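Extracellular ligand-binding receptor (Rhodopseudomonas palustris, PDB 4F06) binds p-hydroxybenzoic acid and probably serves as the periplasmic solute-binding component of an ABC transporter that takes up lignin-derived benzoates. Local coordinates at residues A[27-30]-A[31-35]; A[38-42]-A[43-47]; A[279-282]-A[283-287]. All coordinates share one frame; numbering follows the deposited sequence.

Interaction 1. Residues A[27-30]-A[31-35]; sequences MGID and AWVAE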
loop_
_atom_site.group_PDB
_atom_site.type_symbol
_atom_site.label_atom_id
_atom_site.label_comp_id
_atom_site.label_asym_id
_atom_site.label_seq_id
_atom_site.Cartn_x
_atom_site.Cartn_y
_atom_site.Cartn_z
HETATM N N MSE A 27 -9.079 -11.407 3.149
HETATM C CA MSE A 27 -10.338 -10.976 2.498
HETATM C C MSE A 27 -10.190 -10.870 0.985
HETATM O O MSE A 27 -11.058 -11.295 0.223
HETATM C CB MSE A 27 -10.774 -9.629 3.066
HETATM C CG MSE A 27 -11.217 -9.724 4.501
HETATM SE SE MSE A 27 -11.271 -8.034 5.426
HETATM C CE MSE A 27 -12.044 -6.971 4.231
ATOM N N GLY A 28 -9.105 -10.269 0.536
ATOM C CA GLY A 28 -8.879 -10.053 -0.916
ATOM C C GLY A 28 -8.638 -11.385 -1.626
ATOM O O GLY A 28 -9.192 -11.608 -2.725
ATOM N N ILE A 29 -7.848 -12.274 -1.023
ATOM C CA ILE A 29 -7.654 -13.617 -1.595
ATOM C C ILE A 29 -8.967 -14.395 -1.597
ATOM O O ILE A 29 -9.319 -15.037 -2.618
ATOM C CB ILE A 29 -6.566 -14.345 -0.828
ATOM C CG1 ILE A 29 -5.189 -13.686 -1.194
ATOM C CG2 ILE A 29 -6.574 -15.845 -1.148
ATOM C CD1 ILE A 29 -4.087 -14.000 -0.188
ATOM N N ASP A 30 -9.763 -14.282 -0.516
ATOM C CA ASP A 30 -11.050 -14.983 -0.481
ATOM C C ASP A 30 -11.970 -14.461 -1.563
ATOM O O ASP A 30 -12.747 -15.229 -2.148
ATOM C CB ASP A 30 -11.731 -14.821 0.893
ATOM C CG ASP A 30 -11.092 -15.640 1.984
ATOM O OD1 ASP A 30 -10.292 -16.540 1.682
ATOM O OD2 ASP A 30 -11.458 -15.426 3.188
ATOM N N ALA A 31 -11.922 -13.159 -1.835
ATOM C CA ALA A 31 -12.734 -12.588 -2.907
ATOM C C ALA A 31 -12.299 -13.147 -4.273
ATOM O O ALA A 31 -13.144 -13.502 -5.130
ATOM C CB ALA A 31 -12.668 -11.058 -2.911
ATOM N N TRP A 32 -10.985 -13.229 -4.490
ATOM C CA TRP A 32 -10.466 -13.821 -5.713
ATOM C C TRP A 32 -10.975 -15.237 -5.906
ATOM O O TRP A 32 -11.432 -15.595 -6.997
ATOM C CB TRP A 32 -8.904 -13.759 -5.691
ATOM C CG TRP A 32 -8.377 -14.401 -6.936
ATOM C CD1 TRP A 32 -7.964 -15.726 -7.076
ATOM C CD2 TRP A 32 -8.291 -13.803 -8.251
ATOM N NE1 TRP A 32 -7.586 -15.955 -8.388
ATOM C CE2 TRP A 32 -7.787 -14.841 -9.145
ATOM C CE3 TRP A 32 -8.572 -12.531 -8.758
ATOM C CZ2 TRP A 32 -7.624 -14.620 -10.512
ATOM C CZ3 TRP A 32 -8.411 -12.329 -10.136
ATOM C CH2 TRP A 32 -7.946 -13.349 -10.972
ATOM N N VAL A 33 -10.876 -16.053 -4.866
ATOM C CA VAL A 33 -11.324 -17.446 -4.920
ATOM C C VAL A 33 -12.833 -17.525 -5.073
ATOM O O VAL A 33 -13.354 -18.410 -5.771
ATOM C CB VAL A 33 -10.783 -18.212 -3.673
ATOM C CG1 VAL A 33 -11.365 -19.605 -3.617
ATOM C CG2 VAL A 33 -9.254 -18.267 -3.726
ATOM N N ALA A 34 -13.570 -16.611 -4.459
ATOM C CA ALA A 34 -15.050 -16.628 -4.626
ATOM C C ALA A 34 -15.421 -16.478 -6.090
ATOM O O ALA A 34 -16.413 -17.061 -6.533
ATOM C CB ALA A 34 -15.696 -15.528 -3.786
ATOM N N GLU A 35 -14.649 -15.682 -6.841
ATOM C CA GLU A 35 -14.917 -15.486 -8.249
ATOM C C GLU A 35 -14.305 -16.566 -9.121
ATOM O O GLU A 35 -14.904 -16.957 -10.129
ATOM C CB GLU A 35 -14.414 -14.089 -8.661
ATOM C CG GLU A 35 -14.582 -13.729 -10.120
ATOM C CD GLU A 35 -16.004 -13.537 -10.549
ATOM O OE1 GLU A 35 -16.896 -13.437 -9.682
ATOM O OE2 GLU A 35 -16.273 -13.462 -11.772
#

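Interaction 2. Residues A[38-42]-A[43-47]; sequences NKVAG and HTVEF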
loop_
_atom_site.group_PDB
_atom_site.type_symbol
_atom_site.label_atom_id
_atom_site.label_comp_id
_atom_site.label_asym_id
_atom_site.label_seq_id
_atom_site.Cartn_x
_atom_site.Cartn_y
_atom_site.Cartn_z
ATOM N N ASN A 38 -10.363 -22.332 -6.842
ATOM C CA ASN A 38 -9.073 -22.705 -6.245
ATOM C C ASN A 38 -8.324 -23.731 -7.097
ATOM O O ASN A 38 -7.371 -24.336 -6.624
ATOM C CB ASN A 38 -9.231 -23.216 -4.795
ATOM C CG ASN A 38 -9.903 -24.561 -4.723
ATOM O OD1 ASN A 38 -10.524 -25.008 -5.671
ATOM N ND2 ASN A 38 -9.805 -25.218 -3.572
ATOM N N LYS A 39 -8.714 -23.895 -8.362
ATOM C CA LYS A 39 -8.072 -24.805 -9.290
ATOM C C LYS A 39 -7.324 -24.027 -10.411
ATOM O O LYS A 39 -7.865 -23.098 -11.043
ATOM C CB LYS A 39 -9.109 -25.783 -9.884
ATOM C CG LYS A 39 -9.411 -26.896 -8.882
ATOM C CD LYS A 39 -10.684 -26.704 -8.094
ATOM C CE LYS A 39 -10.808 -27.804 -7.046
ATOM N NZ LYS A 39 -11.657 -27.436 -5.870
ATOM N N VAL A 40 -6.078 -24.407 -10.642
ATOM C CA VAL A 40 -5.315 -23.854 -11.739
ATOM C C VAL A 40 -4.431 -24.947 -12.312
ATOM O O VAL A 40 -3.707 -25.614 -11.577
ATOM C CB VAL A 40 -4.356 -22.742 -11.262
ATOM C CG1 VAL A 40 -3.704 -22.102 -12.461
ATOM C CG2 VAL A 40 -5.087 -21.701 -10.443
ATOM N N ALA A 41 -4.456 -25.100 -13.641
ATOM C CA ALA A 41 -3.539 -25.988 -14.361
ATOM C C ALA A 41 -3.620 -27.399 -13.798
ATOM O O ALA A 41 -2.611 -28.099 -13.722
ATOM C CB ALA A 41 -2.096 -25.471 -14.306
ATOM N N GLY A 42 -4.815 -27.794 -13.376
ATOM C CA GLY A 42 -5.042 -29.130 -12.824
ATOM C C GLY A 42 -4.556 -29.318 -11.388
ATOM O O GLY A 42 -4.479 -30.449 -10.905
ATOM N N HIS A 43 -4.209 -28.217 -10.711
ATOM C CA HIS A 43 -3.763 -28.246 -9.310
ATOM C C HIS A 43 -4.711 -27.467 -8.445
ATOM O O HIS A 43 -5.344 -26.538 -8.889
ATOM C CB HIS A 43 -2.384 -27.597 -9.213
ATOM C CG HIS A 43 -1.305 -28.386 -9.911
ATOM N ND1 HIS A 43 -1.061 -28.301 -11.249
ATOM C CD2 HIS A 43 -0.401 -29.301 -9.401
ATOM C CE1 HIS A 43 -0.047 -29.129 -11.570
ATOM N NE2 HIS A 43 0.370 -29.733 -10.434
ATOM N N THR A 44 -4.808 -27.830 -7.181
ATOM C CA THR A 44 -5.515 -27.038 -6.179
ATOM C C THR A 44 -4.514 -26.058 -5.580
ATOM O O THR A 44 -3.376 -26.424 -5.323
ATOM C CB THR A 44 -6.056 -27.960 -5.094
ATOM O OG1 THR A 44 -7.051 -28.803 -5.676
ATOM C CG2 THR A 44 -6.702 -27.185 -3.993
ATOM N N VAL A 45 -4.923 -24.804 -5.395
ATOM C CA VAL A 45 -4.059 -23.757 -4.817
ATOM C C VAL A 45 -4.576 -23.523 -3.407
ATOM O O VAL A 45 -5.761 -23.253 -3.202
ATOM C CB VAL A 45 -4.095 -22.462 -5.648
ATOM C CG1 VAL A 45 -3.133 -21.418 -5.081
ATOM C CG2 VAL A 45 -3.755 -22.801 -7.101
ATOM N N GLU A 46 -3.662 -23.592 -2.432
ATOM C CA GLU A 46 -4.016 -23.354 -1.037
ATOM C C GLU A 46 -3.141 -22.214 -0.496
ATOM O O GLU A 46 -1.920 -22.286 -0.603
ATOM C CB GLU A 46 -3.769 -24.639 -0.198
ATOM C CG GLU A 46 -4.096 -24.495 1.274
ATOM C CD GLU A 46 -3.735 -25.723 2.084
ATOM O OE1 GLU A 46 -3.519 -26.836 1.510
ATOM O OE2 GLU A 46 -3.677 -25.580 3.332
ATOM N N PHE A 47 -3.767 -21.235 0.151
ATOM C CA PHE A 47 -3.070 -20.138 0.805
ATOM C C PHE A 47 -2.925 -20.450 2.285
ATOM O O PHE A 47 -3.896 -20.848 2.951
ATOM C CB PHE A 47 -3.855 -18.854 0.571
ATOM C CG PHE A 47 -3.871 -18.417 -0.877
ATOM C CD1 PHE A 47 -4.873 -18.881 -1.758
ATOM C CD2 PHE A 47 -2.899 -17.499 -1.358
ATOM C CE1 PHE A 47 -4.880 -18.497 -3.099
ATOM C CE2 PHE A 47 -2.926 -17.113 -2.706
ATOM C CZ PHE A 47 -3.920 -17.594 -3.564
HETATM O O HOH W 1 -7.740 -24.307 -1.596
#

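Interaction 3. Residues A[279-282]-A[283-287]; sequences DEVT and MTSVA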
loop_
_atom_site.group_PDB
_atom_site.type_symbol
_atom_site.label_atom_id
_atom_site.label_comp_id
_atom_site.label_asym_id
_atom_site.label_seq_id
_atom_site.Cartn_x
_atom_site.Cartn_y
_atom_site.Cartn_z
ATOM N N ASP A 279 -17.054 -1.985 5.818
ATOM C CA ASP A 279 -16.377 -0.965 6.620
ATOM C C ASP A 279 -15.062 -1.465 7.181
ATOM O O ASP A 279 -14.427 -0.734 7.930
ATOM C CB ASP A 279 -17.254 -0.444 7.760
ATOM C CG ASP A 279 -17.633 -1.523 8.789
ATOM O OD1 ASP A 279 -17.085 -2.636 8.814
ATOM O OD2 ASP A 279 -18.497 -1.254 9.623
ATOM N N GLU A 280 -14.642 -2.689 6.791
ATOM C CA GLU A 280 -13.322 -3.176 7.181
ATOM C C GLU A 280 -12.390 -3.227 6.001
ATOM O O GLU A 280 -11.223 -3.578 6.159
ATOM C CB GLU A 280 -13.436 -4.560 7.821
ATOM C CG GLU A 280 -14.243 -4.528 9.118
ATOM C CD GLU A 280 -14.006 -5.722 10.044
ATOM O OE1 GLU A 280 -13.533 -6.804 9.588
ATOM O OE2 GLU A 280 -14.312 -5.579 11.254
ATOM N N VAL A 281 -12.866 -2.890 4.793
ATOM C CA VAL A 281 -12.040 -3.023 3.581
ATOM C C VAL A 281 -10.987 -1.914 3.478
ATOM O O VAL A 281 -11.300 -0.737 3.637
ATOM C CB VAL A 281 -12.949 -3.036 2.330
ATOM C CG1 VAL A 281 -12.118 -3.045 1.055
ATOM C CG2 VAL A 281 -13.840 -4.256 2.369
ATOM N N THR A 282 -9.752 -2.318 3.193
ATOM C CA THR A 282 -8.575 -1.421 3.100
ATOM C C THR A 282 -7.844 -1.715 1.752
ATOM O O THR A 282 -8.129 -2.745 1.071
ATOM C CB THR A 282 -7.499 -1.676 4.273
ATOM O OG1 THR A 282 -6.920 -2.998 4.080
ATOM C CG2 THR A 282 -8.083 -1.640 5.636
HETATM N N MSE A 283 -6.840 -0.893 1.461
HETATM C CA MSE A 283 -6.056 -1.081 0.235
HETATM C C MSE A 283 -5.349 -2.421 0.152
HETATM O O MSE A 283 -5.107 -2.908 -0.973
HETATM C CB MSE A 283 -5.017 0.066 0.134
HETATM C CG MSE A 283 -3.770 -0.075 1.026
HETATM SE SE MSE A 283 -4.123 -0.051 2.964
HETATM C CE MSE A 283 -2.312 0.259 3.556
ATOM N N THR A 284 -4.995 -3.064 1.272
ATOM C CA THR A 284 -4.283 -4.350 1.169
ATOM C C THR A 284 -5.179 -5.441 0.557
ATOM O O THR A 284 -4.656 -6.402 0.001
ATOM C CB THR A 284 -3.709 -4.783 2.503
ATOM O OG1 THR A 284 -4.730 -4.785 3.511
ATOM C CG2 THR A 284 -2.564 -3.852 2.947
ATOM N N SER A 285 -6.508 -5.300 0.629
ATOM C CA SER A 285 -7.381 -6.281 -0.031
ATOM C C SER A 285 -7.255 -6.281 -1.547
ATOM O O SER A 285 -7.253 -7.349 -2.145
ATOM C CB SER A 285 -8.857 -6.130 0.403
ATOM O OG SER A 285 -9.403 -4.943 -0.113
ATOM N N VAL A 286 -7.152 -5.085 -2.152
ATOM C CA VAL A 286 -7.066 -5.054 -3.596
ATOM C C VAL A 286 -5.682 -5.539 -4.039
ATOM O O VAL A 286 -5.538 -6.212 -5.066
ATOM C CB VAL A 286 -7.460 -3.690 -4.177
ATOM C CG1 VAL A 286 -6.400 -2.592 -3.999
ATOM C CG2 VAL A 286 -7.778 -3.858 -5.693
ATOM N N ALA A 287 -4.649 -5.215 -3.256
ATOM C CA ALA A 287 -3.295 -5.711 -3.610
ATOM C C ALA A 287 -3.292 -7.238 -3.526
ATOM O O ALA A 287 -2.604 -7.884 -4.315
ATOM C CB ALA A 287 -2.264 -5.118 -2.676
#

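Interaction 1. Residues A[27-30]-A[31-35]
The indole of Trp32 is the flat group of this contact, and from residues 27-30 it meets the carbonyl oxygen of Ile29, which approaches obliquely, neither over a face nor at an edge. The closer touch is at the root of the side chain, where Trp32 CB lies 3.4 Å from Ile29 O and 3.7 Å from Gly28 O. With CG anti to the backbone N (chi1 179°), the ring is carried off the preceding turn to meet Tyr289 and Tyr296 of helix 283-301 in edge-to-face fashion, and the ring of His36 with the planes at about 40°. It also touches one of two bound p-hydroxybenzoic acid molecules, in a pocket completed by Arg293, Tyr296, Lys297, Glu300 and Met318. The backbone is regular alpha helix, part of helix 19-36 in this periplasmic binding protein of the leucine-binding family, as four successive i to i+4 bonds of 2.8 to 3.0 Å attest: Ala31 N to Met27 O, Trp32 N to Gly28 O, Val33 N to Ile29 O and Ala34 N to Asp30 O. The third is the straightest, at 166° about the hydrogen. Around that same acceptor the methyl Val33 CG2 closes to 3.4 Å from Ile29 O, while Ile29 CG2 and Val33 CG2 meet more loosely at 4.4 Å. Ala31, the residue before Trp32, turns its methyl to Leu270 and Leu271 of helix 262-273 and to Tyr289.

Interaction 2. Residues A[38-42]-A[43-47]
Val40 and Val45 form the tight, buried side of this hairpin: the side chains cross obliquely, with Val40 CG2 3.8 Å from Val45 CG2, and both rest on Ile299 of helix 283-301, where Val40 also touches Tyr296 and Glu300. The backbones are joined by short hydrogen bonds. Val40 N to His43 O (2.9 Å) and His43 N to Val40 O (2.8 Å) make an antiparallel hydrogen-bonded pair, and beyond the non-hydrogen-bonded pair of Lys39 with Thr44, Val45 N reaches Asn38 O at 2.8 Å. The connection is a type I' beta turn from Val40 to His43, consistent with the positive phi of Ala41 (55°) and Gly42 (77°). The hairpin sits at the margin of the N-terminal mixed sheet, with strand 39-40 outermost and strand 43-51 bonded on to strand 5-12. On the looser side Lys39, Ala41 and Gly42 are exposed, and Lys39 CE comes only to 4.1 Å of Thr44 OG1. Polar bonds are the ties there. His43 folds back so that ND1 gives a bent bond to Ala41 O, 2.9 Å long and 133° at the hydrogen, with the donor well above the carbonyl plane. Lys39 NZ meets a lone pair of Asn38 OD1 in the carbonyl plane at 2.7 Å, which helps fix the rotation of the amide. Asn38 ND2 donates to a water at 3.0 Å, and the same water donates to Val45 O.

Interaction 3. Residues A[279-282]-A[283-287]
Thr282 and Ser285 both place their hydroxyl oxygen between the backbone N and the carbonyl carbon, with chi1 of 67° and 70°, and this turns each oxygen toward the backbone of the other segment. Ser285 OG reaches back to Thr282 O at 2.8 Å, nearly in line with the carbonyl bond (165°). Ser285 N gives a second bond to the same oxygen at 3.1 Å, coming from well above the carbonyl plane, so one acceptor is gripped by two donors of a single residue. Where Ser285 OG reaches back, Thr282 OG1 reaches forward and accepts a weak bond from Thr284 N at 3.4 Å. Thr282 stands at the N-cap position of helix 283-301, and this is its capping bond. Packing contacts flank these bonds: Val281 CG1 lies 3.5 Å from Ser285 OG, and the selenium of selenomethionine Met283 lies 4.0 Å from Thr282 CB. Met283 touches a p-hydroxybenzoic acid distinct from the one at Trp32 and belongs to its pocket, so the capped end abuts that site. Helix 19-36 meets the same turn, Asn24 OD1 accepting from Thr282 N, while Thr284 OG1 is hydrogen-bonded to Phe21 O. Chemically, a buried carbonyl oxygen is satisfied twice over and the weak capping bond meets one of the amides of the first helical turn; the helix N terminus would be expected to polarise the Thr282 hydroxyl.

Overall arrangement
From the N terminus the three contacts follow in series, none nesting in or crossing another. Interaction 1 is a helical stretch of 19-36 and closes no loop. Interaction 2 comes directly after that helix and closes the two-residue turn between strands 39-40 and 43-51; Ile29 CG2 packs 3.5 Å from Phe47 CD1, so the helix packs on strand 43-51. Interaction 3, far later in sequence, ends the loop after helix 262-273 and starts helix 283-301. It returns to interaction 1, where CE of selenomethionine Met27 lies 3.8 Å from Val281 CG2. Interactions 2 and 3 do not touch, their nearest atoms being about 9 Å apart, but helix 283-301 runs from one toward the other.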